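Local coordinates for GrpU microcompartment shell protein (Pectobacterium wasabiae, PDB 4OLP) that probably builds the shell of a glycyl-radical type bacterial microcompartment and has a binding site for an iron-sulfur cluster, empty in this ligand-free form, at residues 20-23 and 24-27; 44-47 and 48-52; 85-88 and 89-93. All blocks are in the same frame, centred on the assembly; numbering follows the deposited sequence.

How the contacts relate
The three contacts follow one another along the chain, each within one short stretch. Contact 1 forms the turn at helix 23-26. Contact 2 is the start of helix 44-56, and contact 3 lies on helix 82-92. The centres of contacts 1 and 2 lie about 17 Å apart, and those of contacts 1 and 3 about 22 Å, on opposite sides of the chain's centre. Contacts 2 and 3 are closer, about 13 Å between centres. They touch where Y50 packs on I92, and both helices lean on strand 74-80. Contacts 1 and 2 also meet a second subunit. Contact 2 thus serves both the inner packing and the subunit interface, and contact 3 only the packing within the chain.

Contact 1. Residues 20-23 and 24-27; sequences RMPS and ESRN
The short, weakly bonded helical turn at 23-26 links P22 and S23 to S25 and R26. P22 O is the main acceptor. It takes the amide of R26, with R26 N 3.2 Å from P22 O and an N-H...O angle of 149°, a helical bond between residues four apart. S25 N adds a weak bond to the same oxygen, and R26 N is also weakly bonded to S23 O. On the outer side, S23 OG makes a weak hydrogen bond to E24 OE2 at 3.3 Å. The E24 chain is bent at its second torsion (chi2 74°), which folds the carboxylate back to this hydroxyl.

The R26 side chain runs extended from CG to NE and returns over the start of the turn. One face of its guanidinium lies over the S23 backbone, with R26 NH1 3.6 Å from S23 CA. The polar end is held from the preceding helix, where K18 O accepts a hydrogen bond from R26 NE. M21 turns the other way: its CE reaches S25 CB at 3.7 Å, an apolar touch on the buried side. P22 CB, CG and CD are each 3.9 Å from S25 OG, so the ring meets the hydroxyl with three carbons. S25 OG also has a weak hydrogen bond with R19 of a second subunit, and R20 forms a salt bridge to E64 of a third subunit.

Helix 11-19 precedes the turn along the chain, and the turn lies against strand 60-65 of the same chain, where M21 and S25 pack on S63 and P22 on E64.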
loop_
_atom_site.group_PDB
_atom_site.type_symbol
_atom_site.label_atom_id
_atom_site.label_comp_id
_atom_site.label_asym_id
_atom_site.label_seq_id
_atom_site.Cartn_x
_atom_site.Cartn_y
_atom_site.Cartn_z
ATOM N N ARG B 20 -17.644 -5.588 2.803
ATOM C CA ARG B 20 -16.529 -5.186 1.984
ATOM C C ARG B 20 -16.912 -4.560 0.649
ATOM O O ARG B 20 -16.047 -4.402 -0.227
ATOM C CB ARG B 20 -15.632 -6.369 1.710
ATOM C CG ARG B 20 -14.610 -6.675 2.787
ATOM C CD ARG B 20 -13.318 -6.594 1.994
ATOM N NE ARG B 20 -12.089 -7.180 2.511
ATOM C CZ ARG B 20 -11.097 -7.609 1.720
ATOM N NH1 ARG B 20 -11.209 -7.565 0.392
ATOM N NH2 ARG B 20 -9.987 -8.108 2.249
ATOM N N MET B 21 -18.184 -4.198 0.486
ATOM C CA MET B 21 -18.606 -3.446 -0.683
ATOM C C MET B 21 -19.180 -2.073 -0.305
ATOM O O MET B 21 -19.518 -1.839 0.848
ATOM C CB MET B 21 -19.563 -4.224 -1.560
ATOM C CG MET B 21 -20.666 -4.963 -0.855
ATOM S SD MET B 21 -21.202 -6.336 -1.920
ATOM C CE MET B 21 -22.621 -5.553 -2.668
ATOM N N PRO B 22 -19.240 -1.148 -1.282
ATOM C CA PRO B 22 -19.853 0.155 -1.094
ATOM C C PRO B 22 -21.313 0.085 -0.645
ATOM O O PRO B 22 -22.063 -0.806 -1.081
ATOM C CB PRO B 22 -19.762 0.789 -2.482
ATOM C CG PRO B 22 -18.699 0.053 -3.202
ATOM C CD PRO B 22 -18.694 -1.322 -2.647
ATOM N N SER B 23 -21.723 1.043 0.187
ATOM C CA SER B 23 -23.083 1.048 0.721
ATOM C C SER B 23 -24.106 1.024 -0.426
ATOM O O SER B 23 -25.106 0.314 -0.360
ATOM C CB SER B 23 -23.305 2.253 1.636
ATOM O OG SER B 23 -23.263 3.455 0.902
ATOM N N GLU B 24 -23.800 1.749 -1.498
ATOM C CA GLU B 24 -24.677 1.847 -2.670
ATOM C C GLU B 24 -24.952 0.488 -3.325
ATOM O O GLU B 24 -26.083 0.182 -3.691
ATOM C CB GLU B 24 -24.062 2.775 -3.722
ATOM C CG GLU B 24 -23.982 4.264 -3.353
ATOM C CD GLU B 24 -22.907 4.651 -2.338
ATOM O OE1 GLU B 24 -22.969 5.776 -1.740
ATOM O OE2 GLU B 24 -21.983 3.841 -2.146
ATOM N N SER B 25 -23.906 -0.325 -3.465
ATOM C CA SER B 25 -24.037 -1.662 -4.049
ATOM C C SER B 25 -24.838 -2.597 -3.151
ATOM O O SER B 25 -25.527 -3.477 -3.644
ATOM C CB SER B 25 -22.651 -2.269 -4.370
ATOM O OG SER B 25 -21.829 -1.330 -5.037
ATOM N N ARG B 26 -24.725 -2.440 -1.841
ATOM C CA ARG B 26 -25.444 -3.373 -0.922
ATOM C C ARG B 26 -26.904 -3.774 -1.219
ATOM O O ARG B 26 -27.280 -4.945 -1.021
ATOM C CB ARG B 26 -25.373 -2.862 0.504
ATOM C CG ARG B 26 -24.058 -3.191 1.143
ATOM C CD ARG B 26 -23.860 -2.377 2.379
ATOM N NE ARG B 26 -22.464 -2.404 2.721
ATOM C CZ ARG B 26 -21.861 -1.478 3.444
ATOM N NH1 ARG B 26 -22.552 -0.441 3.906
ATOM N NH2 ARG B 26 -20.557 -1.590 3.682
ATOM N N ASN B 27 -27.732 -2.822 -1.642
ATOM C CA ASN B 27 -29.138 -3.121 -1.978
ATOM C C ASN B 27 -29.254 -4.055 -3.169
ATOM O O ASN B 27 -30.191 -4.853 -3.264
ATOM C CB ASN B 27 -29.921 -1.838 -2.317
ATOM C CG ASN B 27 -30.429 -1.074 -1.088
ATOM O OD1 ASN B 27 -30.438 -1.568 0.039
ATOM N ND2 ASN B 27 -30.869 0.154 -1.323
#

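Contact 2. Residues 44-47 and 48-52; sequences VPDL and YFYAD
D46 O receives the Y50 amide in a nearly straight bond, with Y50 N 2.8 Å from D46 O and an N-H...O angle of 172°. Three more helical bonds run alongside: Y48 N to V44 O, F49 N to P45 O and A51 N to L47 O.

The side chains add two apolar touches on Y48. L47 CD2 sits over one face of the ring in a CH-pi contact, 3.9 Å from the centroid of the Y48 ring and 15° off its normal, offset toward the rim. In L47, CG is anti to the backbone N, and a chi2 of 106° swings CD2 over the ring. V44 lies side by side with Y48, and V44 CG2 is 4.0 Å from Y48 CE2. Further round, the sequence neighbours F49 and Y50 also meet. F49 turns its edge to the Y50 face, with F49 CD2 3.8 Å above the plane of the Y50 ring and over its centre.

D46 and Y50 reach R4 of a second subunit, D46 by a salt bridge and Y50 OH by a weak hydrogen bond, while M41 of that subunit packs on P45. L47 and A51 face strand 74-80 of their own chain. This is a helix of the BMC fold, packed between its sheet and a neighbouring subunit of a six-chain assembly.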
loop_
_atom_site.group_PDB
_atom_site.type_symbol
_atom_site.label_atom_id
_atom_site.label_comp_id
_atom_site.label_asym_id
_atom_site.label_seq_id
_atom_site.Cartn_x
_atom_site.Cartn_y
_atom_site.Cartn_z
ATOM N N VAL B 44 -7.781 -2.948 -13.024
ATOM C CA VAL B 44 -8.972 -2.105 -12.914
ATOM C C VAL B 44 -9.650 -1.847 -14.268
ATOM O O VAL B 44 -10.872 -1.799 -14.308
ATOM C CB VAL B 44 -8.795 -0.813 -12.046
ATOM C CG1 VAL B 44 -7.537 -0.877 -11.185
ATOM C CG2 VAL B 44 -8.858 0.469 -12.878
ATOM N N PRO B 45 -8.892 -1.718 -15.369
ATOM C CA PRO B 45 -9.635 -1.527 -16.627
ATOM C C PRO B 45 -10.574 -2.690 -16.943
ATOM O O PRO B 45 -11.746 -2.475 -17.259
ATOM C CB PRO B 45 -8.520 -1.420 -17.673
ATOM C CG PRO B 45 -7.394 -0.820 -16.927
ATOM C CD PRO B 45 -7.455 -1.447 -15.547
ATOM N N ASP B 46 -10.071 -3.913 -16.782
ATOM C CA ASP B 46 -10.883 -5.119 -16.960
ATOM C C ASP B 46 -12.067 -5.133 -15.996
ATOM O O ASP B 46 -13.171 -5.513 -16.376
ATOM C CB ASP B 46 -10.043 -6.377 -16.723
ATOM C CG ASP B 46 -9.150 -6.745 -17.916
ATOM O OD1 ASP B 46 -8.949 -5.914 -18.831
ATOM O OD2 ASP B 46 -8.618 -7.877 -17.908
ATOM N N LEU B 47 -11.822 -4.701 -14.754
ATOM C CA LEU B 47 -12.833 -4.743 -13.711
ATOM C C LEU B 47 -14.091 -3.994 -14.141
ATOM O O LEU B 47 -15.197 -4.541 -14.144
ATOM C CB LEU B 47 -12.308 -4.136 -12.428
ATOM C CG LEU B 47 -13.302 -4.263 -11.267
ATOM C CD1 LEU B 47 -12.817 -5.325 -10.309
ATOM C CD2 LEU B 47 -13.500 -2.951 -10.519
ATOM N N TYR B 48 -13.915 -2.744 -14.537
ATOM C CA TYR B 48 -15.039 -1.924 -14.940
ATOM C C TYR B 48 -15.597 -2.346 -16.281
ATOM O O TYR B 48 -16.800 -2.211 -16.514
ATOM C CB TYR B 48 -14.639 -0.468 -14.985
ATOM C CG TYR B 48 -14.309 0.028 -13.623
ATOM C CD1 TYR B 48 -15.262 0.012 -12.626
ATOM C CD2 TYR B 48 -13.042 0.489 -13.315
ATOM C CE1 TYR B 48 -14.979 0.464 -11.361
ATOM C CE2 TYR B 48 -12.742 0.941 -12.046
ATOM C CZ TYR B 48 -13.721 0.929 -11.079
ATOM O OH TYR B 48 -13.464 1.379 -9.815
ATOM N N PHE B 49 -14.742 -2.867 -17.158
ATOM C CA PHE B 49 -15.222 -3.390 -18.437
ATOM C C PHE B 49 -16.180 -4.547 -18.198
ATOM O O PHE B 49 -17.316 -4.535 -18.673
ATOM C CB PHE B 49 -14.075 -3.826 -19.351
ATOM C CG PHE B 49 -14.550 -4.371 -20.659
ATOM C CD1 PHE B 49 -15.009 -3.519 -21.660
ATOM C CD2 PHE B 49 -14.595 -5.739 -20.878
ATOM C CE1 PHE B 49 -15.483 -4.029 -22.866
ATOM C CE2 PHE B 49 -15.064 -6.248 -22.083
ATOM C CZ PHE B 49 -15.506 -5.394 -23.074
ATOM N N TYR B 50 -15.731 -5.512 -17.415
ATOM C CA TYR B 50 -16.549 -6.674 -17.155
ATOM C C TYR B 50 -17.727 -6.396 -16.224
ATOM O O TYR B 50 -18.762 -7.029 -16.375
ATOM C CB TYR B 50 -15.681 -7.846 -16.682
ATOM C CG TYR B 50 -14.874 -8.455 -17.814
ATOM C CD1 TYR B 50 -15.507 -9.042 -18.902
ATOM C CD2 TYR B 50 -13.481 -8.417 -17.799
ATOM C CE1 TYR B 50 -14.762 -9.580 -19.939
ATOM C CE2 TYR B 50 -12.733 -8.948 -18.828
ATOM C CZ TYR B 50 -13.374 -9.530 -19.900
ATOM O OH TYR B 50 -12.612 -10.073 -20.925
ATOM N N ALA B 51 -17.596 -5.439 -15.300
ATOM C CA ALA B 51 -18.731 -5.036 -14.444
ATOM C C ALA B 51 -19.863 -4.471 -15.276
ATOM O O ALA B 51 -21.030 -4.831 -15.141
ATOM C CB ALA B 51 -18.308 -3.992 -13.437
ATOM N N ASP B 52 -19.478 -3.605 -16.193
ATOM C CA ASP B 52 -20.414 -2.924 -17.037
ATOM C C ASP B 52 -21.207 -3.964 -17.842
ATOM O O ASP B 52 -22.434 -3.866 -17.959
ATOM C CB ASP B 52 -19.647 -1.980 -17.954
ATOM C CG ASP B 52 -20.523 -1.358 -19.004
ATOM O OD1 ASP B 52 -21.268 -0.424 -18.654
ATOM O OD2 ASP B 52 -20.459 -1.814 -20.176
#

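Contact 3. Residues 85-88 and 89-93; sequences VNEA and MRIIE
M89 and V85 form the close-packed side of this helix, and E87 and R90 its open side. On the inner side M89 N bonds to V85 O at 3.0 Å, with an N-H...O angle of 165°. The M89 chain starts beside its backbone N (chi1 -60°), which lays CG alongside V85, with M89 CG 4.4 Å from V85 CG1. The chain then bends twice and leads away to I5, I40 and I78 of the sheet. I92 follows on the same side: its side chain joins M89 on I40 and I78.

The outer side is held mainly by the backbone. I91 N bonds to E87 O, and R90 N to N86 O. R90 bends at its third torsion (chi3 69°), and its NH1 comes beside the E87 CG methylene rather than the carboxylate, with R90 NH1 4.1 Å from E87 CG. The charged atoms stay apart, with E87 OE2 4.9 Å from R90 NH1.

The opposite charges may attract weakly at this distance but form no salt bridge. Main-chain bonds and the apolar face towards the sheet therefore probably hold this part of the helix, with a salt bridge from E93 to K3 of strand 3-7 at its end.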
loop_
_atom_site.group_PDB
_atom_site.type_symbol
_atom_site.label_atom_id
_atom_site.label_comp_id
_atom_site.label_asym_id
_atom_site.label_seq_id
_atom_site.Cartn_x
_atom_site.Cartn_y
_atom_site.Cartn_z
ATOM N N VAL B 85 -23.730 -16.823 -13.547
ATOM C CA VAL B 85 -22.440 -16.600 -12.916
ATOM C C VAL B 85 -21.379 -17.378 -13.679
ATOM O O VAL B 85 -20.333 -16.832 -14.019
ATOM C CB VAL B 85 -22.446 -17.011 -11.432
ATOM C CG1 VAL B 85 -21.041 -16.966 -10.848
ATOM C CG2 VAL B 85 -23.369 -16.095 -10.645
ATOM N N ASN B 86 -21.668 -18.644 -13.966
ATOM C CA ASN B 86 -20.755 -19.498 -14.724
ATOM C C ASN B 86 -20.469 -18.976 -16.101
ATOM O O ASN B 86 -19.319 -18.974 -16.545
ATOM C CB ASN B 86 -21.318 -20.893 -14.877
ATOM C CG ASN B 86 -21.188 -21.699 -13.620
ATOM O OD1 ASN B 86 -20.134 -21.725 -12.980
ATOM N ND2 ASN B 86 -22.248 -22.384 -13.270
ATOM N N GLU B 87 -21.509 -18.531 -16.783
ATOM C CA GLU B 87 -21.308 -17.928 -18.058
ATOM C C GLU B 87 -20.365 -16.742 -17.970
ATOM O O GLU B 87 -19.508 -16.607 -18.822
ATOM C CB GLU B 87 -22.610 -17.461 -18.635
ATOM C CG GLU B 87 -22.397 -16.829 -20.001
ATOM C CD GLU B 87 -23.658 -16.353 -20.701
ATOM O OE1 GLU B 87 -24.751 -16.244 -20.099
ATOM O OE2 GLU B 87 -23.534 -16.061 -21.897
ATOM N N ALA B 88 -20.545 -15.888 -16.956
ATOM C CA ALA B 88 -19.771 -14.669 -16.824
ATOM C C ALA B 88 -18.308 -14.996 -16.589
ATOM O O ALA B 88 -17.443 -14.428 -17.232
ATOM C CB ALA B 88 -20.325 -13.816 -15.691
ATOM N N MET B 89 -18.036 -15.940 -15.696
ATOM C CA MET B 89 -16.654 -16.341 -15.382
ATOM C C MET B 89 -15.951 -16.933 -16.590
ATOM O O MET B 89 -14.747 -16.751 -16.771
ATOM C CB MET B 89 -16.619 -17.363 -14.247
ATOM C CG MET B 89 -17.210 -16.865 -12.946
ATOM S SD MET B 89 -16.444 -15.377 -12.310
ATOM C CE MET B 89 -15.121 -16.097 -11.344
ATOM N N ARG B 90 -16.722 -17.639 -17.410
ATOM C CA ARG B 90 -16.236 -18.175 -18.658
ATOM C C ARG B 90 -15.821 -17.056 -19.613
ATOM O O ARG B 90 -14.681 -17.005 -20.056
ATOM C CB ARG B 90 -17.328 -18.996 -19.326
ATOM C CG ARG B 90 -16.740 -20.232 -19.946
ATOM C CD ARG B 90 -17.560 -20.697 -21.121
ATOM N NE ARG B 90 -17.483 -19.779 -22.272
ATOM C CZ ARG B 90 -18.487 -19.023 -22.719
ATOM N NH1 ARG B 90 -19.684 -19.050 -22.131
ATOM N NH2 ARG B 90 -18.299 -18.223 -23.769
ATOM N N ILE B 91 -16.752 -16.143 -19.894
ATOM C CA ILE B 91 -16.510 -14.981 -20.751
ATOM C C ILE B 91 -15.277 -14.200 -20.314
ATOM O O ILE B 91 -14.560 -13.645 -21.142
ATOM C CB ILE B 91 -17.723 -14.034 -20.733
ATOM C CG1 ILE B 91 -18.920 -14.702 -21.417
ATOM C CG2 ILE B 91 -17.400 -12.685 -21.357
ATOM C CD1 ILE B 91 -19.991 -13.772 -21.960
ATOM N N ILE B 92 -15.044 -14.130 -19.007
ATOM C CA ILE B 92 -13.925 -13.369 -18.464
ATOM C C ILE B 92 -12.596 -14.093 -18.707
ATOM O O ILE B 92 -11.589 -13.438 -18.927
ATOM C CB ILE B 92 -14.159 -13.044 -16.971
ATOM C CG1 ILE B 92 -15.321 -12.052 -16.823
ATOM C CG2 ILE B 92 -12.920 -12.445 -16.339
ATOM C CD1 ILE B 92 -15.998 -12.110 -15.468
ATOM N N GLU B 93 -12.612 -15.427 -18.715
ATOM C CA GLU B 93 -11.435 -16.229 -19.112
ATOM C C GLU B 93 -11.008 -16.018 -20.588
ATOM O O GLU B 93 -9.937 -16.461 -20.987
ATOM C CB GLU B 93 -11.709 -17.731 -18.889
ATOM C CG GLU B 93 -10.518 -18.676 -18.690
ATOM C CD GLU B 93 -9.517 -18.216 -17.646
ATOM O OE1 GLU B 93 -8.278 -17.999 -17.890
ATOM O OE2 GLU B 93 -10.028 -18.083 -16.539
#